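Local coordinates for protein FMN-dependent NADH:quinone oxidoreductase 1 (PDB 3U7I) that probably uses FMN and NADH to reduce electrophilic quinones, and to cleave the azo bond of aromatic azo compounds to amines, as a homodimer, at residues C[8-13]-C[45-50]; C[98-103]-C[144-149]; C[88-93]-C[123-128]; C[132-137]-C[174-179]. One frame throughout, in Å; residues are numbered along the deposited sequence. Where two conformers were deposited one is given.

In the fold
Contacts 1 and 2 belong to the central parallel sheet of the flavodoxin-like fold and are buried in it; strands 6-11 and 97-103 are neighbours, so backbone bonds run directly from one contact to the other. Contacts 3 and 4 lie farther out, are partly buried, and share the two-stranded antiparallel sheet of 127-129 and 134-136: contact 3 ties the loop before it to helix 76-94, contact 4 sets its second strand against the end of helix 165-177. The chemistry changes accordingly. Regular peptide hydrogen bonds and aliphatic packing dominate contacts 1 and 2, a salt bridge over aliphatic contacts holds contact 3, and contact 4 relies on a water bridge and CA-H...O approaches.

Contact 1 (C[8-13]-C[45-50]); sequences LIINAH and EQINLY
The ring of Tyr50 lies beside the backbone of Ala12 and His13, its CE1 reaching Ala12 O at 3.3 Å in an oblique approach, while a water sits at the ring edge, in its plane. That water donates hydrogen bonds to Asn11 O and His13 O and accepts one from Tyr50 N, joining both segments just beyond the strands. The amides of Asn11, whose CG is anti to the backbone N (chi1 178°), and Asn48 stand almost perpendicular, with planes 86° apart. Asn48 OD1 takes two donors: Gln46 NE2, at 2.8 Å and on a lone pair in the carbonyl plane, and Asn11 ND2, at 3.2 Å from well above it. Asn11 ND2 also binds Val16 O, and its OD1 accepts from His13 N, an Asx turn. Parallel pairing supplies the rest, from Ile9 N to Glu45 O at 2.7 Å through to Leu49 N and Asn11 O at 3.0 Å. On the opposite face Leu49 CD1 touches Ile10 CG2 at 3.8 Å. Helix 22-37 connects the two strands in a parallel beta-alpha-beta unit and packs on one face, with Phe27 on Ile9 and Gln46, whereas helices 76-94 and 111-120 cover Leu8 and Ile47.

Contact 2 (C[98-103]-C[144-149]); sequences YVIVLP and MLVIQA
Tyr98 to Pro103 and Met144 to Ala149 run parallel, one residue facing one, and five peptide hydrogen bonds join them. Tyr98 O, Ile100 O and Leu102 O accept from Leu145 N, Ile147 N and Ala149 N, while Ile100 N and Leu102 N donate to Leu145 O and Ile147 O. The Ile100 N to Leu145 O bond is 2.9 Å, and that from Ala149 N to Leu102 O is longer at 3.2 Å. CA-H...O approaches fill the positions between, among them Gln148 CA to Leu102 O at 3.3 Å. These are the third and fourth strands of the 2-1-3-4-5 parallel sheet of the flavodoxin-like fold. Their C-terminal ends approach the probable FMN site, where Ala149 lies against Ser23.

Apolar packing differs between the faces. On the one bearing Ile100 and Leu102, Met144, a selenomethionine, bends at its second and third torsions, and in one of its two conformers SE packs against Ile100 CG1, a placing that is doubtful in detail. Leu102 holds CG between the backbone N and the carbonyl carbon (chi1 72°), and its CD2 meets Val146 CG1 at 3.5 Å. Helix 165-177 covers Ile100 and Met144 with Phe174. On the other face Val99 CG1 is 4.4 Å from Leu145 CD2, under Phe30 of helix 22-37.

Polar side-chain ends find partners beyond the two strands: Tyr98 OH bonds Phe92 O and Arg142, and Gln148 bonds Ser166 and Glu164.

Contact 3 (C[88-93]-C[123-128]); sequences ILQQFK and ARETFK
Lys93 and Glu125 form a salt bridge, NZ to OE1 at 2.7 Å, in which the ammonium meets the oxygen nearly along its C-O axis. The lysine chain is straight through chi2 and turns at chi3 (65°), placing CE 3.6 Å from Glu125 O; NZ then makes a weak second bond of 3.4 Å to that same Glu125 O. OE1 has a further donor, Gln90 NE2, but at 3.5 Å this bond is weak, and the amide plane stands 86° from the carboxylate. The carboxylate oxygen is thus gripped chiefly by the lysine. Thr126 OG1 is satisfied by Ile120 O and Ile122 N, while its CG2 rests 3.6 Å from Leu89 CD1 and 3.9 Å from Lys93 CG. The other leucine methyl, CD2, meets Glu125 CG at 3.6 Å, so the aliphatic part of the glutamate lies on Leu89. Near the end of the helix, Lys93 O accepts from Arg142. A partly exposed salt bridge over an aliphatic contact thus joins helix 76-94 of the flavodoxin-like fold to the loop that leads from helix 111-120 into the antiparallel hairpin of strands 127-129 and 134-136.

Contact 4 (C[132-137]-C[174-179]); sequences TGSVGL and FNFLGI
A Schellman motif ends helix 165-177 with Gly178 as its C-prime residue, and the last turn, Phe176 and Leu177, faces Ser134 and Gly136 of the hairpin strand. In the motif Ile179 N binds Phe174 O at 2.7 Å, and Gly178 N makes a weaker bond to Asn175 O. With no side chain on Gly136, its backbone comes very close to the helix end: the CA atoms of Gly136 and Leu177 are 3.9 Å apart. Gly136 CA makes CA-H...O contacts to Phe176 O at 3.2 Å and to Leu177 O at 3.5 Å. No direct hydrogen bond crosses between the segments. Instead a water accepts a hydrogen bond from Gly136 N at 2.9 Å and donates one to Phe176 O at 2.6 Å, satisfying a peptide group on each side. The Phe176 side chain, with CG anti to the backbone N (chi1 170°), extends toward Ser134, whose OG lies at the ring edge near its plane, 3.4 Å from CZ. The ring of Phe176 also meets Trp159 of the second subunit, with planes about 35° apart. Strand 134-136 is paired antiparallel with 127-129, Leu177 lies on Thr126 just before that strand, and Ile179, just beyond the helix, packs on Tyr98 of strand 97-103.

Contact 1 (C[8-13]-C[45-50])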
loop_
_atom_site.group_PDB
_atom_site.type_symbol
_atom_site.label_atom_id
_atom_site.label_comp_id
_atom_site.label_asym_id
_atom_site.label_seq_id
_atom_site.Cartn_x
_atom_site.Cartn_y
_atom_site.Cartn_z
ATOM N N LEU C 8 15.418 -12.827 8.439
ATOM C CA LEU C 8 14.260 -13.154 7.623
ATOM C C LEU C 8 14.222 -12.293 6.364
ATOM O O LEU C 8 14.222 -11.063 6.437
ATOM C CB LEU C 8 12.960 -13.005 8.431
ATOM C CG LEU C 8 11.611 -13.190 7.721
ATOM C CD1 LEU C 8 11.436 -14.611 7.180
ATOM C CD2 LEU C 8 10.451 -12.804 8.643
ATOM N N ILE C 9 14.209 -12.956 5.214
ATOM C CA ILE C 9 14.058 -12.275 3.931
ATOM C C ILE C 9 12.571 -12.134 3.623
ATOM O O ILE C 9 11.844 -13.132 3.560
ATOM C CB ILE C 9 14.733 -13.057 2.759
ATOM C CG1 ILE C 9 16.090 -13.643 3.180
ATOM C CG2 ILE C 9 14.842 -12.166 1.505
ATOM C CD1 ILE C 9 17.053 -12.619 3.735
ATOM N N ILE C 10 12.128 -10.891 3.451
ATOM C CA ILE C 10 10.770 -10.601 3.004
ATOM C C ILE C 10 10.837 -10.101 1.563
ATOM O O ILE C 10 11.146 -8.933 1.304
ATOM C CB ILE C 10 10.080 -9.556 3.896
ATOM C CG1 ILE C 10 10.073 -10.018 5.354
ATOM C CG2 ILE C 10 8.663 -9.269 3.388
ATOM C CD1 ILE C 10 10.099 -8.869 6.356
ATOM N N ASN C 11 10.585 -11.015 0.631
ATOM C CA ASN C 11 10.690 -10.725 -0.791
ATOM C C ASN C 11 9.358 -10.230 -1.370
ATOM O O ASN C 11 8.426 -11.014 -1.566
ATOM C CB ASN C 11 11.176 -11.974 -1.527
ATOM C CG ASN C 11 11.268 -11.775 -3.025
ATOM O OD1 ASN C 11 11.030 -10.677 -3.543
ATOM N ND2 ASN C 11 11.634 -12.843 -3.734
ATOM N N ALA C 12 9.274 -8.933 -1.645
ATOM C CA ALA C 12 8.018 -8.339 -2.123
ATOM C C ALA C 12 7.959 -8.167 -3.655
ATOM O O ALA C 12 7.152 -7.387 -4.173
ATOM C CB ALA C 12 7.758 -7.008 -1.421
ATOM N N HIS C 13 8.811 -8.891 -4.376
ATOM C CA HIS C 13 8.865 -8.776 -5.829
ATOM C C HIS C 13 7.906 -9.757 -6.505
ATOM O O HIS C 13 7.993 -10.950 -6.281
ATOM C CB HIS C 13 10.288 -9.016 -6.339
ATOM C CG HIS C 13 10.573 -8.339 -7.645
ATOM N ND1 HIS C 13 9.842 -8.590 -8.786
ATOM C CD2 HIS C 13 11.492 -7.404 -7.983
ATOM C CE1 HIS C 13 10.303 -7.844 -9.776
ATOM N NE2 HIS C 13 11.303 -7.116 -9.316
ATOM N N GLU C 45 15.680 -17.445 6.953
ATOM C CA GLU C 45 14.435 -17.881 6.336
ATOM C C GLU C 45 13.989 -16.828 5.334
ATOM O O GLU C 45 14.413 -15.674 5.414
ATOM C CB GLU C 45 13.353 -18.105 7.397
ATOM C CG GLU C 45 13.739 -19.135 8.435
ATOM C CD GLU C 45 12.676 -19.329 9.488
ATOM O OE1 GLU C 45 11.587 -18.721 9.362
ATOM O OE2 GLU C 45 12.933 -20.100 10.442
ATOM N N GLN C 46 13.148 -17.227 4.386
ATOM C CA GLN C 46 12.629 -16.300 3.382
ATOM C C GLN C 46 11.156 -16.559 3.096
ATOM O O GLN C 46 10.739 -17.701 2.882
ATOM C CB GLN C 46 13.429 -16.401 2.078
ATOM C CG GLN C 46 12.858 -15.557 0.933
ATOM C CD GLN C 46 13.860 -15.343 -0.182
ATOM O OE1 GLN C 46 15.071 -15.441 0.033
ATOM N NE2 GLN C 46 13.366 -15.059 -1.382
ATOM N N ILE C 47 10.370 -15.491 3.088
ATOM C CA ILE C 47 8.974 -15.581 2.683
ATOM C C ILE C 47 8.811 -14.828 1.371
ATOM O O ILE C 47 9.262 -13.691 1.233
ATOM C CB ILE C 47 8.006 -15.047 3.784
ATOM C CG1 ILE C 47 6.540 -15.173 3.345
ATOM C CG2 ILE C 47 8.333 -13.606 4.162
ATOM C CD1 ILE C 47 5.551 -14.759 4.429
ATOM N N ASN C 48 8.200 -15.485 0.396
ATOM C CA ASN C 48 7.982 -14.886 -0.912
ATOM C C ASN C 48 6.543 -14.416 -0.999
ATOM O O ASN C 48 5.629 -15.232 -1.105
ATOM C CB ASN C 48 8.290 -15.897 -2.017
ATOM C CG ASN C 48 9.776 -16.199 -2.142
ATOM O OD1 ASN C 48 10.622 -15.318 -1.981
ATOM N ND2 ASN C 48 10.097 -17.452 -2.432
ATOM N N LEU C 49 6.346 -13.099 -0.942
ATOM C CA LEU C 49 5.006 -12.525 -0.829
ATOM C C LEU C 49 4.137 -12.764 -2.057
ATOM O O LEU C 49 2.916 -12.701 -1.963
ATOM C CB LEU C 49 5.064 -11.026 -0.515
ATOM C CG LEU C 49 5.862 -10.636 0.735
ATOM C CD1 LEU C 49 5.692 -9.146 1.058
ATOM C CD2 LEU C 49 5.457 -11.493 1.919
ATOM N N TYR C 50 4.754 -13.047 -3.203
ATOM C CA TYR C 50 3.989 -13.292 -4.428
ATOM C C TYR C 50 3.997 -14.766 -4.841
ATOM O O TYR C 50 3.631 -15.112 -5.966
ATOM C CB TYR C 50 4.476 -12.378 -5.564
ATOM C CG TYR C 50 3.983 -10.962 -5.391
ATOM C CD1 TYR C 50 4.628 -10.068 -4.531
ATOM C CD2 TYR C 50 2.843 -10.532 -6.053
ATOM C CE1 TYR C 50 4.147 -8.775 -4.360
ATOM C CE2 TYR C 50 2.357 -9.262 -5.888
ATOM C CZ TYR C 50 3.004 -8.383 -5.048
ATOM O OH TYR C 50 2.473 -7.119 -4.916
HETATM O O HOH W 1 7.563 -12.458 -3.869
#

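Contact 2 (C[98-103]-C[144-149])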
loop_
_atom_site.group_PDB
_atom_site.type_symbol
_atom_site.label_atom_id
_atom_site.label_comp_id
_atom_site.label_asym_id
_atom_site.label_seq_id
_atom_site.Cartn_x
_atom_site.Cartn_y
_atom_site.Cartn_z
ATOM N N TYR C 98 15.907 -8.179 9.509
ATOM C CA TYR C 98 14.918 -8.263 8.437
ATOM C C TYR C 98 15.494 -7.690 7.156
ATOM O O TYR C 98 16.179 -6.666 7.186
ATOM C CB TYR C 98 13.647 -7.482 8.801
ATOM C CG TYR C 98 13.002 -7.923 10.097
ATOM C CD1 TYR C 98 12.179 -9.053 10.140
ATOM C CD2 TYR C 98 13.215 -7.213 11.281
ATOM C CE1 TYR C 98 11.591 -9.470 11.330
ATOM C CE2 TYR C 98 12.634 -7.617 12.473
ATOM C CZ TYR C 98 11.818 -8.749 12.495
ATOM O OH TYR C 98 11.229 -9.161 13.680
ATOM N N VAL C 99 15.227 -8.346 6.030
ATOM C CA VAL C 99 15.602 -7.783 4.728
ATOM C C VAL C 99 14.389 -7.727 3.799
ATOM O O VAL C 99 13.855 -8.768 3.405
ATOM C CB VAL C 99 16.766 -8.563 4.046
ATOM C CG1 VAL C 99 17.155 -7.898 2.712
ATOM C CG2 VAL C 99 17.978 -8.641 4.974
ATOM N N ILE C 100 13.954 -6.514 3.461
ATOM C CA ILE C 100 12.839 -6.324 2.534
ATOM C C ILE C 100 13.329 -6.002 1.120
ATOM O O ILE C 100 14.106 -5.068 0.915
ATOM C CB ILE C 100 11.857 -5.216 3.020
ATOM C CG1 ILE C 100 11.168 -5.654 4.317
ATOM C CG2 ILE C 100 10.836 -4.869 1.912
ATOM C CD1 ILE C 100 10.172 -4.649 4.885
ATOM N N VAL C 101 12.873 -6.795 0.154
ATOM C CA VAL C 101 13.209 -6.589 -1.256
ATOM C C VAL C 101 11.950 -6.187 -2.036
ATOM O O VAL C 101 10.948 -6.904 -2.033
ATOM C CB VAL C 101 13.845 -7.866 -1.882
ATOM C CG1 VAL C 101 14.439 -7.576 -3.270
ATOM C CG2 VAL C 101 14.908 -8.457 -0.932
ATOM N N LEU C 102 11.993 -5.037 -2.696
ATOM C CA LEU C 102 10.832 -4.589 -3.456
ATOM C C LEU C 102 11.211 -3.732 -4.643
ATOM O O LEU C 102 12.213 -3.005 -4.602
ATOM C CB LEU C 102 9.872 -3.789 -2.571
ATOM C CG LEU C 102 10.328 -2.385 -2.161
ATOM C CD1 LEU C 102 9.140 -1.529 -1.719
ATOM C CD2 LEU C 102 11.385 -2.484 -1.065
ATOM N N PRO C 103 10.415 -3.838 -5.721
ATOM C CA PRO C 103 10.398 -2.826 -6.777
ATOM C C PRO C 103 9.427 -1.726 -6.361
ATOM O O PRO C 103 8.360 -2.026 -5.825
ATOM C CB PRO C 103 9.852 -3.591 -7.983
ATOM C CG PRO C 103 8.977 -4.631 -7.402
ATOM C CD PRO C 103 9.585 -5.008 -6.065
HETATM N N MSE C 144 16.712 -3.683 10.353
HETATM C CA MSE C 144 15.987 -3.778 9.092
HETATM C C MSE C 144 16.789 -3.153 7.956
HETATM O O MSE C 144 17.337 -2.056 8.089
HETATM C CB MSE C 144 14.605 -3.114 9.201
HETATM C CG MSE C 144 13.950 -2.779 7.855
HETATM SE SE MSE C 144 13.189 -4.291 6.836
HETATM C CE MSE C 144 11.773 -4.827 8.076
ATOM N N LEU C 145 16.855 -3.874 6.841
ATOM C CA LEU C 145 17.462 -3.379 5.612
ATOM C C LEU C 145 16.429 -3.478 4.506
ATOM O O LEU C 145 15.825 -4.531 4.302
ATOM C CB LEU C 145 18.702 -4.190 5.241
ATOM C CG LEU C 145 19.366 -3.823 3.911
ATOM C CD1 LEU C 145 20.083 -2.471 4.001
ATOM C CD2 LEU C 145 20.332 -4.927 3.478
ATOM N N VAL C 146 16.212 -2.378 3.795
ATOM C CA VAL C 146 15.290 -2.384 2.665
ATOM C C VAL C 146 16.084 -2.248 1.367
ATOM O O VAL C 146 16.936 -1.365 1.251
ATOM C CB VAL C 146 14.266 -1.235 2.774
ATOM C CG1 VAL C 146 13.382 -1.186 1.530
ATOM C CG2 VAL C 146 13.426 -1.390 4.028
ATOM N N ILE C 147 15.835 -3.141 0.414
ATOM C CA ILE C 147 16.473 -3.065 -0.896
ATOM C C ILE C 147 15.418 -2.672 -1.925
ATOM O O ILE C 147 14.557 -3.475 -2.288
ATOM C CB ILE C 147 17.133 -4.417 -1.294
ATOM C CG1 ILE C 147 18.323 -4.716 -0.372
ATOM C CG2 ILE C 147 17.582 -4.385 -2.751
ATOM C CD1 ILE C 147 18.908 -6.103 -0.553
ATOM N N GLN C 148 15.501 -1.442 -2.419
ATOM C CA GLN C 148 14.478 -0.904 -3.325
ATOM C C GLN C 148 15.025 -0.484 -4.683
ATOM O O GLN C 148 15.931 0.348 -4.759
ATOM C CB GLN C 148 13.772 0.297 -2.669
ATOM C CG GLN C 148 12.750 1.028 -3.552
ATOM C CD GLN C 148 12.097 2.205 -2.829
ATOM O OE1 GLN C 148 11.066 2.044 -2.164
ATOM N NE2 GLN C 148 12.698 3.391 -2.946
ATOM N N ALA C 149 14.469 -1.056 -5.753
ATOM C CA ALA C 149 14.817 -0.656 -7.118
ATOM C C ALA C 149 13.728 0.252 -7.640
ATOM O O ALA C 149 12.542 -0.049 -7.469
ATOM C CB ALA C 149 14.950 -1.873 -8.026
#

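Contact 3 (C[88-93]-C[123-128])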
loop_
_atom_site.group_PDB
_atom_site.type_symbol
_atom_site.label_atom_id
_atom_site.label_comp_id
_atom_site.label_asym_id
_atom_site.label_seq_id
_atom_site.Cartn_x
_atom_site.Cartn_y
_atom_site.Cartn_z
ATOM N N ILE C 88 2.797 -16.762 9.977
ATOM C CA ILE C 88 3.515 -15.606 9.441
ATOM C C ILE C 88 3.985 -14.628 10.536
ATOM O O ILE C 88 5.108 -14.124 10.485
ATOM C CB ILE C 88 2.666 -14.844 8.395
ATOM C CG1 ILE C 88 2.528 -15.674 7.114
ATOM C CG2 ILE C 88 3.294 -13.499 8.099
ATOM C CD1 ILE C 88 1.557 -15.100 6.107
ATOM N N LEU C 89 3.123 -14.371 11.519
ATOM C CA LEU C 89 3.448 -13.489 12.639
ATOM C C LEU C 89 4.553 -14.068 13.508
ATOM O O LEU C 89 5.482 -13.358 13.893
ATOM C CB LEU C 89 2.203 -13.241 13.500
ATOM C CG LEU C 89 2.408 -12.539 14.843
ATOM C CD1 LEU C 89 2.961 -11.125 14.661
ATOM C CD2 LEU C 89 1.100 -12.512 15.608
ATOM N N GLN C 90 4.451 -15.354 13.824
ATOM C CA GLN C 90 5.443 -15.984 14.697
ATOM C C GLN C 90 6.810 -16.097 14.013
ATOM O O GLN C 90 7.846 -15.980 14.672
ATOM C CB GLN C 90 4.939 -17.319 15.252
ATOM C CG GLN C 90 3.719 -17.153 16.154
ATOM C CD GLN C 90 3.965 -16.201 17.328
ATOM O OE1 GLN C 90 5.002 -16.274 17.997
ATOM N NE2 GLN C 90 3.003 -15.314 17.590
ATOM N N GLN C 91 6.810 -16.283 12.693
ATOM C CA GLN C 91 8.055 -16.227 11.915
ATOM C C GLN C 91 8.693 -14.825 11.984
ATOM O O GLN C 91 9.891 -14.684 12.243
ATOM C CB GLN C 91 7.817 -16.657 10.463
ATOM C CG GLN C 91 9.033 -16.495 9.545
ATOM C CD GLN C 91 8.744 -16.863 8.090
ATOM O OE1 GLN C 91 7.794 -16.358 7.476
ATOM N NE2 GLN C 91 9.565 -17.750 7.534
ATOM N N PHE C 92 7.887 -13.791 11.755
ATOM C CA PHE C 92 8.350 -12.407 11.895
ATOM C C PHE C 92 8.960 -12.130 13.290
ATOM O O PHE C 92 10.046 -11.561 13.406
ATOM C CB PHE C 92 7.214 -11.411 11.565
ATOM C CG PHE C 92 7.618 -9.971 11.703
ATOM C CD1 PHE C 92 8.292 -9.323 10.673
ATOM C CD2 PHE C 92 7.346 -9.272 12.862
ATOM C CE1 PHE C 92 8.681 -7.998 10.800
ATOM C CE2 PHE C 92 7.735 -7.946 13.000
ATOM C CZ PHE C 92 8.402 -7.309 11.969
ATOM N N LYS C 93 8.266 -12.528 14.348
ATOM C CA LYS C 93 8.754 -12.264 15.702
ATOM C C LYS C 93 10.054 -13.001 16.033
ATOM O O LYS C 93 10.788 -12.598 16.935
ATOM C CB LYS C 93 7.670 -12.582 16.745
ATOM C CG LYS C 93 6.489 -11.611 16.705
ATOM C CD LYS C 93 5.448 -11.900 17.787
ATOM C CE LYS C 93 6.016 -11.672 19.180
ATOM N NZ LYS C 93 4.989 -11.892 20.232
ATOM N N ALA C 123 -2.061 -6.538 17.716
ATOM C CA ALA C 123 -2.097 -6.062 19.099
ATOM C C ALA C 123 -1.785 -7.193 20.076
ATOM O O ALA C 123 -2.168 -8.348 19.855
ATOM C CB ALA C 123 -3.446 -5.424 19.420
ATOM N N ARG C 124 -1.085 -6.856 21.154
ATOM C CA ARG C 124 -0.675 -7.845 22.148
ATOM C C ARG C 124 0.465 -8.744 21.647
ATOM O O ARG C 124 0.974 -9.586 22.398
ATOM C CB ARG C 124 -1.881 -8.685 22.604
ATOM C CG ARG C 124 -2.815 -7.974 23.601
ATOM C CD ARG C 124 -4.217 -8.584 23.621
ATOM N NE ARG C 124 -4.191 -10.030 23.830
ATOM C CZ ARG C 124 -4.964 -10.897 23.178
ATOM N NH1 ARG C 124 -4.870 -12.198 23.430
ATOM N NH2 ARG C 124 -5.833 -10.465 22.272
ATOM N N GLU C 125 0.864 -8.552 20.386
ATOM C CA GLU C 125 1.930 -9.345 19.776
ATOM C C GLU C 125 3.132 -8.491 19.360
ATOM O O GLU C 125 4.219 -8.631 19.917
ATOM C CB GLU C 125 1.401 -10.152 18.578
ATOM C CG GLU C 125 0.448 -11.296 18.958
ATOM C CD GLU C 125 1.156 -12.439 19.690
ATOM O OE1 GLU C 125 2.398 -12.545 19.597
ATOM O OE2 GLU C 125 0.469 -13.238 20.358
ATOM N N THR C 126 2.952 -7.609 18.380
ATOM C CA THR C 126 4.067 -6.747 17.967
ATOM C C THR C 126 3.901 -5.302 18.456
ATOM O O THR C 126 4.844 -4.503 18.416
ATOM C CB THR C 126 4.309 -6.806 16.446
ATOM O OG1 THR C 126 3.127 -6.386 15.761
ATOM C CG2 THR C 126 4.656 -8.243 16.015
ATOM N N PHE C 127 2.697 -4.981 18.922
ATOM C CA PHE C 127 2.415 -3.689 19.544
ATOM C C PHE C 127 1.272 -3.846 20.546
ATOM O O PHE C 127 0.575 -4.867 20.556
ATOM C CB PHE C 127 2.067 -2.619 18.487
ATOM C CG PHE C 127 0.641 -2.682 17.985
ATOM C CD1 PHE C 127 -0.380 -2.018 18.661
ATOM C CD2 PHE C 127 0.327 -3.386 16.827
ATOM C CE1 PHE C 127 -1.692 -2.075 18.206
ATOM C CE2 PHE C 127 -0.986 -3.440 16.359
ATOM C CZ PHE C 127 -1.996 -2.789 17.051
ATOM N N LYS C 128 1.081 -2.841 21.394
ATOM C CA LYS C 128 -0.056 -2.866 22.300
ATOM C C LYS C 128 -0.689 -1.491 22.451
ATOM O O LYS C 128 -0.024 -0.467 22.300
ATOM C CB LYS C 128 0.335 -3.433 23.670
ATOM C CG LYS C 128 1.195 -2.515 24.515
ATOM C CD LYS C 128 1.188 -2.979 25.959
ATOM C CE LYS C 128 2.156 -2.181 26.805
ATOM N NZ LYS C 128 1.921 -2.401 28.256
#

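Contact 4 (C[132-137]-C[174-179])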
loop_
_atom_site.group_PDB
_atom_site.type_symbol
_atom_site.label_atom_id
_atom_site.label_comp_id
_atom_site.label_asym_id
_atom_site.label_seq_id
_atom_site.Cartn_x
_atom_site.Cartn_y
_atom_site.Cartn_z
ATOM N N THR C 132 -2.428 6.675 26.277
ATOM C CA THR C 132 -2.006 7.811 25.468
ATOM C C THR C 132 -1.726 7.402 24.021
ATOM O O THR C 132 -0.970 8.069 23.310
ATOM C CB THR C 132 -0.758 8.481 26.066
ATOM O OG1 THR C 132 0.257 7.492 26.278
ATOM C CG2 THR C 132 -1.093 9.143 27.395
ATOM N N GLY C 133 -2.340 6.300 23.593
ATOM C CA GLY C 133 -2.182 5.801 22.236
ATOM C C GLY C 133 -1.829 4.323 22.175
ATOM O O GLY C 133 -2.617 3.468 22.590
ATOM N N SER C 134 -0.647 4.025 21.638
ATOM C CA SER C 134 -0.119 2.662 21.605
ATOM C C SER C 134 1.407 2.681 21.591
ATOM O O SER C 134 2.028 3.739 21.473
ATOM C CB SER C 134 -0.663 1.879 20.407
ATOM O OG SER C 134 -0.430 2.567 19.194
ATOM N N VAL C 135 2.004 1.502 21.727
ATOM C CA VAL C 135 3.456 1.373 21.763
ATOM C C VAL C 135 3.878 0.046 21.121
ATOM O O VAL C 135 3.119 -0.927 21.137
ATOM C CB VAL C 135 4.015 1.517 23.217
ATOM C CG1 VAL C 135 3.447 0.447 24.136
ATOM C CG2 VAL C 135 5.541 1.492 23.229
ATOM N N GLY C 136 5.073 0.022 20.532
ATOM C CA GLY C 136 5.603 -1.183 19.913
ATOM C C GLY C 136 6.175 -2.127 20.956
ATOM O O GLY C 136 6.675 -1.682 21.996
ATOM N N LEU C 137 6.093 -3.430 20.680
ATOM C CA LEU C 137 6.554 -4.456 21.613
ATOM C C LEU C 137 7.890 -5.085 21.219
ATOM O O LEU C 137 8.443 -5.889 21.967
ATOM C CB LEU C 137 5.489 -5.548 21.765
ATOM C CG LEU C 137 4.181 -5.096 22.400
ATOM C CD1 LEU C 137 3.277 -6.282 22.616
ATOM C CD2 LEU C 137 4.465 -4.384 23.719
ATOM N N PHE C 174 8.045 0.341 11.095
ATOM C CA PHE C 174 9.017 -0.458 11.833
ATOM C C PHE C 174 9.559 0.275 13.038
ATOM O O PHE C 174 9.792 -0.351 14.072
ATOM C CB PHE C 174 10.087 -1.068 10.924
ATOM C CG PHE C 174 9.542 -2.170 10.063
ATOM C CD1 PHE C 174 9.358 -3.439 10.583
ATOM C CD2 PHE C 174 9.137 -1.918 8.759
ATOM C CE1 PHE C 174 8.821 -4.448 9.803
ATOM C CE2 PHE C 174 8.601 -2.920 7.974
ATOM C CZ PHE C 174 8.439 -4.185 8.495
ATOM N N ASN C 175 9.706 1.596 12.927
ATOM C CA ASN C 175 10.112 2.401 14.080
ATOM C C ASN C 175 9.049 2.335 15.174
ATOM O O ASN C 175 9.352 2.205 16.370
ATOM C CB ASN C 175 10.404 3.850 13.703
ATOM C CG ASN C 175 11.018 4.627 14.860
ATOM O OD1 ASN C 175 12.243 4.710 14.990
ATOM N ND2 ASN C 175 10.167 5.192 15.712
ATOM N N PHE C 176 7.794 2.411 14.746
ATOM C CA PHE C 176 6.677 2.223 15.659
ATOM C C PHE C 176 6.774 0.889 16.414
ATOM O O PHE C 176 6.643 0.854 17.637
ATOM C CB PHE C 176 5.350 2.327 14.909
ATOM C CG PHE C 176 4.170 1.911 15.722
ATOM C CD1 PHE C 176 3.843 2.593 16.887
ATOM C CD2 PHE C 176 3.381 0.841 15.321
ATOM C CE1 PHE C 176 2.747 2.212 17.647
ATOM C CE2 PHE C 176 2.284 0.454 16.074
ATOM C CZ PHE C 176 1.969 1.141 17.241
ATOM N N LEU C 177 6.997 -0.204 15.687
ATOM C CA LEU C 177 7.103 -1.523 16.301
ATOM C C LEU C 177 8.280 -1.609 17.270
ATOM O O LEU C 177 8.297 -2.463 18.154
ATOM C CB LEU C 177 7.214 -2.622 15.231
ATOM C CG LEU C 177 5.970 -2.823 14.357
ATOM C CD1 LEU C 177 6.089 -4.072 13.462
ATOM C CD2 LEU C 177 4.705 -2.883 15.225
ATOM N N GLY C 178 9.256 -0.719 17.098
ATOM C CA GLY C 178 10.447 -0.696 17.936
ATOM C C GLY C 178 11.737 -0.939 17.169
ATOM O O GLY C 178 12.835 -0.904 17.734
ATOM N N ILE C 179 11.606 -1.197 15.874
ATOM C CA ILE C 179 12.767 -1.477 15.034
ATOM C C ILE C 179 13.324 -0.145 14.514
ATOM O O ILE C 179 12.810 0.443 13.556
ATOM C CB ILE C 179 12.420 -2.492 13.897
ATOM C CG1 ILE C 179 11.782 -3.758 14.499
ATOM C CG2 ILE C 179 13.650 -2.818 13.059
ATOM C CD1 ILE C 179 11.075 -4.643 13.505
HETATM O O HOH W 2 6.303 2.473 19.648
#